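Local coordinates for uncharacterized protein (Neisseria meningitidis serogroup B, PDB 3OI8) that probably takes part in magnesium and cobalt ion transport, this fragment holding an N-terminal region and a pair of CBS domains that bind adenosine, at residues L124-A136 with G144-E156. Residues are numbered along the deposited sequence; the frame is centred on the assembly and turned at random.
Sequences LLKEFREQRNHMA and GTSGLVTFEDIIE. With ADN (adenosine), chain C; ADN (adenosine), chain F.
The carbonyl O of His134 illustrates how one backbone acceptor can serve the start of a helix: it receives Phe151 N, from the first residue of helix 151-154, at 2.8 Å, and reaches Glu152 N through a water whose own bond to the carbonyl is weak. Two residues along, past the non-hydrogen-bonded pair Met135 and Thr150, Ala136 and Val149 form an antiparallel hydrogen-bonded pair, Ala136 N giving to Val149 O at 2.8 Å and Val149 N to Ala136 O at 2.9 Å. Thr150 occupies the helix N-cap, its OG1 accepting from Asp153 N at 3.1 Å. This hairpin and its flanking helices belong to the second CBS domain, which shares its adenosine with the first: Met135 and Leu148 touch the base, Asp153 OD1 accepts from O3' at 2.7 Å, and Asn51, His71 and Arg73 complete the site. The imidazole of His134 presents its edge to the face of Phe151, planes at 81°, while its NE2 is hydrogen-bonded to Glu152 OE2 of the second subunit. On the sheet face carrying Ala136 and Val149, helix 121-130 packs through apolar side chains. Ile154 CD1 lies at the Phe128 ring edge, 3.8 Å from CD2; Leu124 CD2 meets Val149 CG1 tip to tip at 3.7 Å.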
# COMPACT_ATOMS: atom_id res chain seq x y z
N LEU A 124 -3.45 10.34 9.03
CA LEU A 124 -4.15 9.40 8.17
C LEU A 124 -3.28 8.17 7.94
O LEU A 124 -3.75 7.03 8.03
CB LEU A 124 -4.54 10.04 6.84
CG LEU A 124 -5.42 9.18 5.92
CD1 LEU A 124 -6.71 8.75 6.61
CD2 LEU A 124 -5.73 9.96 4.66
N LEU A 125 -2.00 8.41 7.65
CA LEU A 125 -1.11 7.29 7.34
C LEU A 125 -1.01 6.35 8.53
O LEU A 125 -1.02 5.13 8.37
CB LEU A 125 0.27 7.79 6.92
CG LEU A 125 1.33 6.69 6.80
CD1 LEU A 125 0.86 5.59 5.85
CD2 LEU A 125 2.63 7.29 6.32
N LYS A 126 -0.93 6.93 9.74
CA LYS A 126 -0.82 6.12 10.94
C LYS A 126 -2.06 5.28 11.13
O LYS A 126 -1.98 4.08 11.42
CB LYS A 126 -0.59 7.00 12.17
CG LYS A 126 -0.41 6.20 13.46
CD LYS A 126 0.29 7.00 14.56
CE LYS A 126 -0.69 7.81 15.40
NZ LYS A 126 -1.31 8.93 14.64
N GLU A 127 -3.22 5.90 10.95
CA GLU A 127 -4.49 5.19 11.04
C GLU A 127 -4.70 4.11 9.96
O GLU A 127 -5.22 3.03 10.26
CB GLU A 127 -5.65 6.18 11.11
CG GLU A 127 -5.67 6.94 12.43
CD GLU A 127 -6.53 8.18 12.39
OE1 GLU A 127 -7.60 8.15 11.75
OE2 GLU A 127 -6.13 9.18 13.02
N PHE A 128 -4.28 4.39 8.73
CA PHE A 128 -4.32 3.36 7.69
C PHE A 128 -3.48 2.16 8.11
O PHE A 128 -3.89 1.02 7.94
CB PHE A 128 -3.78 3.89 6.37
CG PHE A 128 -4.81 4.62 5.53
CD1 PHE A 128 -6.14 4.26 5.58
CD2 PHE A 128 -4.43 5.62 4.66
CE1 PHE A 128 -7.09 4.91 4.79
CE2 PHE A 128 -5.36 6.28 3.87
CZ PHE A 128 -6.69 5.92 3.93
N ARG A 129 -2.28 2.42 8.64
CA ARG A 129 -1.36 1.34 8.99
C ARG A 129 -1.92 0.52 10.16
O ARG A 129 -1.83 -0.70 10.17
CB ARG A 129 0.05 1.87 9.28
CG ARG A 129 0.88 2.16 8.02
CD ARG A 129 2.24 2.79 8.32
NE ARG A 129 3.22 1.84 8.86
CZ ARG A 129 4.29 2.19 9.58
NH1 ARG A 129 4.53 3.47 9.84
NH2 ARG A 129 5.12 1.26 10.03
N GLU A 130 -2.53 1.20 11.12
CA GLU A 130 -3.12 0.53 12.27
C GLU A 130 -4.36 -0.30 11.92
O GLU A 130 -4.40 -1.49 12.22
CB GLU A 130 -3.46 1.55 13.37
CG GLU A 130 -2.24 2.16 14.05
CD GLU A 130 -2.60 3.20 15.09
OE1 GLU A 130 -3.80 3.54 15.21
OE2 GLU A 130 -1.69 3.68 15.79
N GLN A 131 -5.35 0.34 11.30
CA GLN A 131 -6.63 -0.29 10.99
C GLN A 131 -6.53 -1.27 9.83
O GLN A 131 -7.54 -1.84 9.42
CB GLN A 131 -7.67 0.76 10.60
CG GLN A 131 -7.84 1.93 11.55
CD GLN A 131 -8.72 3.03 10.95
OE1 GLN A 131 -8.38 3.63 9.92
NE2 GLN A 131 -9.87 3.28 11.58
N ARG A 132 -5.33 -1.43 9.29
CA ARG A 132 -5.18 -2.20 8.06
C ARG A 132 -6.19 -1.68 7.04
O ARG A 132 -6.80 -2.45 6.30
CB ARG A 132 -5.39 -3.69 8.31
CG ARG A 132 -4.22 -4.38 8.98
CD ARG A 132 -3.00 -4.41 8.08
NE ARG A 132 -2.06 -5.44 8.50
CZ ARG A 132 -2.19 -6.73 8.19
NH1 ARG A 132 -3.22 -7.14 7.47
NH2 ARG A 132 -1.28 -7.61 8.61
N ASN A 133 -6.37 -0.36 7.05
CA ASN A 133 -7.29 0.31 6.16
C ASN A 133 -6.54 0.75 4.91
O ASN A 133 -5.32 0.97 4.96
CB ASN A 133 -7.89 1.54 6.85
CG ASN A 133 -9.29 1.83 6.40
OD1 ASN A 133 -10.05 0.90 6.10
ND2 ASN A 133 -9.65 3.12 6.32
N HIS A 134 -7.26 0.88 3.79
CA HIS A 134 -6.65 1.36 2.54
C HIS A 134 -7.35 2.57 1.93
O HIS A 134 -6.77 3.29 1.12
CB HIS A 134 -6.61 0.23 1.51
CG HIS A 134 -5.56 -0.80 1.80
ND1 HIS A 134 -5.84 -2.02 2.37
CD2 HIS A 134 -4.22 -0.77 1.61
CE1 HIS A 134 -4.72 -2.70 2.52
NE2 HIS A 134 -3.72 -1.97 2.06
N MSE A 135 -8.60 2.78 2.31
CA MSE A 135 -9.37 3.88 1.73
C MSE A 135 -10.23 4.53 2.80
O MSE A 135 -10.73 3.86 3.71
CB MSE A 135 -10.22 3.36 0.55
CG MSE A 135 -11.34 4.30 0.08
SE MSE A 135 -12.36 3.55 -1.43
CE MSE A 135 -10.99 3.68 -2.82
N ALA A 136 -10.37 5.85 2.72
CA ALA A 136 -11.33 6.54 3.58
C ALA A 136 -12.18 7.45 2.70
O ALA A 136 -11.78 7.83 1.60
CB ALA A 136 -10.62 7.36 4.63
N GLY A 144 -21.65 16.21 3.83
CA GLY A 144 -21.65 15.69 2.48
C GLY A 144 -20.31 15.06 2.12
O GLY A 144 -19.30 15.31 2.78
N THR A 145 -20.30 14.26 1.06
CA THR A 145 -19.09 13.62 0.56
C THR A 145 -18.24 14.61 -0.23
O THR A 145 -18.74 15.23 -1.17
CB THR A 145 -19.47 12.44 -0.37
OG1 THR A 145 -20.16 11.44 0.38
CG2 THR A 145 -18.26 11.84 -1.02
N SER A 146 -16.98 14.77 0.16
CA SER A 146 -16.05 15.64 -0.56
C SER A 146 -15.21 14.83 -1.54
O SER A 146 -14.78 15.34 -2.57
CB SER A 146 -15.09 16.36 0.40
OG SER A 146 -15.80 17.10 1.37
N GLY A 147 -14.97 13.57 -1.21
CA GLY A 147 -14.22 12.70 -2.09
C GLY A 147 -13.76 11.47 -1.32
O GLY A 147 -14.38 11.07 -0.34
N LEU A 148 -12.67 10.87 -1.77
CA LEU A 148 -12.12 9.70 -1.10
C LEU A 148 -10.60 9.86 -1.08
O LEU A 148 -10.05 10.69 -1.82
CB LEU A 148 -12.56 8.40 -1.79
CG LEU A 148 -12.10 8.10 -3.22
CD1 LEU A 148 -10.65 7.63 -3.27
CD2 LEU A 148 -13.01 7.03 -3.87
N VAL A 149 -9.94 9.10 -0.22
CA VAL A 149 -8.48 9.13 -0.14
C VAL A 149 -7.96 7.72 0.11
O VAL A 149 -8.60 6.94 0.85
CB VAL A 149 -7.96 10.18 0.92
CG1 VAL A 149 -8.54 9.91 2.30
CG2 VAL A 149 -6.42 10.23 0.94
N THR A 150 -6.84 7.38 -0.53
CA THR A 150 -6.31 6.03 -0.43
C THR A 150 -4.86 5.99 0.07
O THR A 150 -4.09 6.93 -0.14
CB THR A 150 -6.36 5.29 -1.80
OG1 THR A 150 -5.35 5.83 -2.66
CG2 THR A 150 -7.73 5.46 -2.47
N PHE A 151 -4.53 4.89 0.73
CA PHE A 151 -3.19 4.58 1.22
C PHE A 151 -2.18 4.67 0.08
O PHE A 151 -1.18 5.37 0.17
CB PHE A 151 -3.20 3.16 1.82
CG PHE A 151 -1.84 2.65 2.23
CD1 PHE A 151 -1.23 3.12 3.39
CD2 PHE A 151 -1.20 1.67 1.49
CE1 PHE A 151 0.03 2.65 3.77
CE2 PHE A 151 0.05 1.18 1.87
CZ PHE A 151 0.66 1.67 3.01
N GLU A 152 -2.47 4.00 -1.02
CA GLU A 152 -1.52 3.95 -2.12
C GLU A 152 -1.26 5.32 -2.72
O GLU A 152 -0.16 5.59 -3.21
CB GLU A 152 -1.96 2.93 -3.18
CG GLU A 152 -2.02 1.50 -2.62
CD GLU A 152 -2.19 0.43 -3.68
OE1 GLU A 152 -2.01 -0.76 -3.36
OE2 GLU A 152 -2.49 0.79 -4.85
N ASP A 153 -2.25 6.21 -2.66
CA ASP A 153 -2.07 7.58 -3.14
C ASP A 153 -1.15 8.41 -2.24
O ASP A 153 -0.40 9.25 -2.72
CB ASP A 153 -3.41 8.30 -3.24
CG ASP A 153 -4.12 8.03 -4.54
OD1 ASP A 153 -3.46 7.51 -5.47
OD2 ASP A 153 -5.33 8.35 -4.63
N ILE A 154 -1.23 8.19 -0.93
CA ILE A 154 -0.46 9.01 -0.01
C ILE A 154 0.99 8.52 0.19
O ILE A 154 1.86 9.30 0.57
CB ILE A 154 -1.18 9.22 1.35
CG1 ILE A 154 -1.21 7.94 2.17
CG2 ILE A 154 -2.59 9.76 1.13
CD1 ILE A 154 -1.84 8.15 3.54
N ILE A 155 1.24 7.23 -0.08
CA ILE A 155 2.58 6.66 0.07
C ILE A 155 3.38 6.80 -1.22
O ILE A 155 4.55 6.41 -1.28
CB ILE A 155 2.57 5.16 0.48
CG1 ILE A 155 2.06 4.28 -0.67
CG2 ILE A 155 1.79 4.94 1.76
CD1 ILE A 155 2.04 2.77 -0.36
N GLU A 156 2.72 7.34 -2.24
CA GLU A 156 3.34 7.63 -3.54
C GLU A 156 4.70 8.30 -3.36
O GLU A 156 5.58 8.16 -4.21
CB GLU A 156 2.42 8.54 -4.35
CG GLU A 156 1.85 7.93 -5.63
CD GLU A 156 0.92 8.88 -6.36
OE1 GLU A 156 0.72 10.01 -5.87
OE2 GLU A 156 0.39 8.50 -7.43
O5' ADN C . -6.29 2.67 -8.80
C5' ADN C . -5.19 3.37 -9.33
C4' ADN C . -5.26 4.87 -8.90
O4' ADN C . -6.60 5.40 -9.10
C3' ADN C . -4.91 5.03 -7.40
O3' ADN C . -3.59 5.51 -7.27
C2' ADN C . -5.89 6.05 -6.88
O2' ADN C . -5.34 7.35 -6.97
C1' ADN C . -7.08 5.98 -7.84
N9 ADN C . -8.17 5.18 -7.30
C8 ADN C . -8.07 3.85 -6.56
N7 ADN C . -9.47 3.40 -6.25
C5 ADN C . -10.44 4.46 -6.81
C6 ADN C . -12.00 4.55 -6.81
N6 ADN C . -12.79 3.47 -6.23
N1 ADN C . -12.65 5.70 -7.43
C2 ADN C . -11.83 6.80 -8.08
N3 ADN C . -10.31 6.71 -8.08
C4 ADN C . -9.64 5.54 -7.45
O5' ADN F . -0.46 -7.67 4.18
C5' ADN F . -0.36 -8.16 5.50
C4' ADN F . 1.04 -8.81 5.72
O4' ADN F . 1.19 -10.00 4.90
C3' ADN F . 2.18 -7.84 5.33
O3' ADN F . 3.21 -7.90 6.29
C2' ADN F . 2.71 -8.35 4.03
O2' ADN F . 4.11 -8.18 3.93
C1' ADN F . 2.42 -9.85 4.14
N9 ADN F . 2.23 -10.39 2.80
C8 ADN F . 1.72 -9.66 1.56
N7 ADN F . 1.71 -10.66 0.44
C5 ADN F . 2.20 -12.00 1.00
C6 ADN F . 2.41 -13.40 0.37
N6 ADN F . 2.10 -13.63 -1.04
N1 ADN F . 2.91 -14.49 1.19
C2 ADN F . 3.22 -14.30 2.66
N3 ADN F . 3.02 -12.92 3.29
C4 ADN F . 2.52 -11.82 2.45
O HOH W 1 -4.80 1.94 -1.40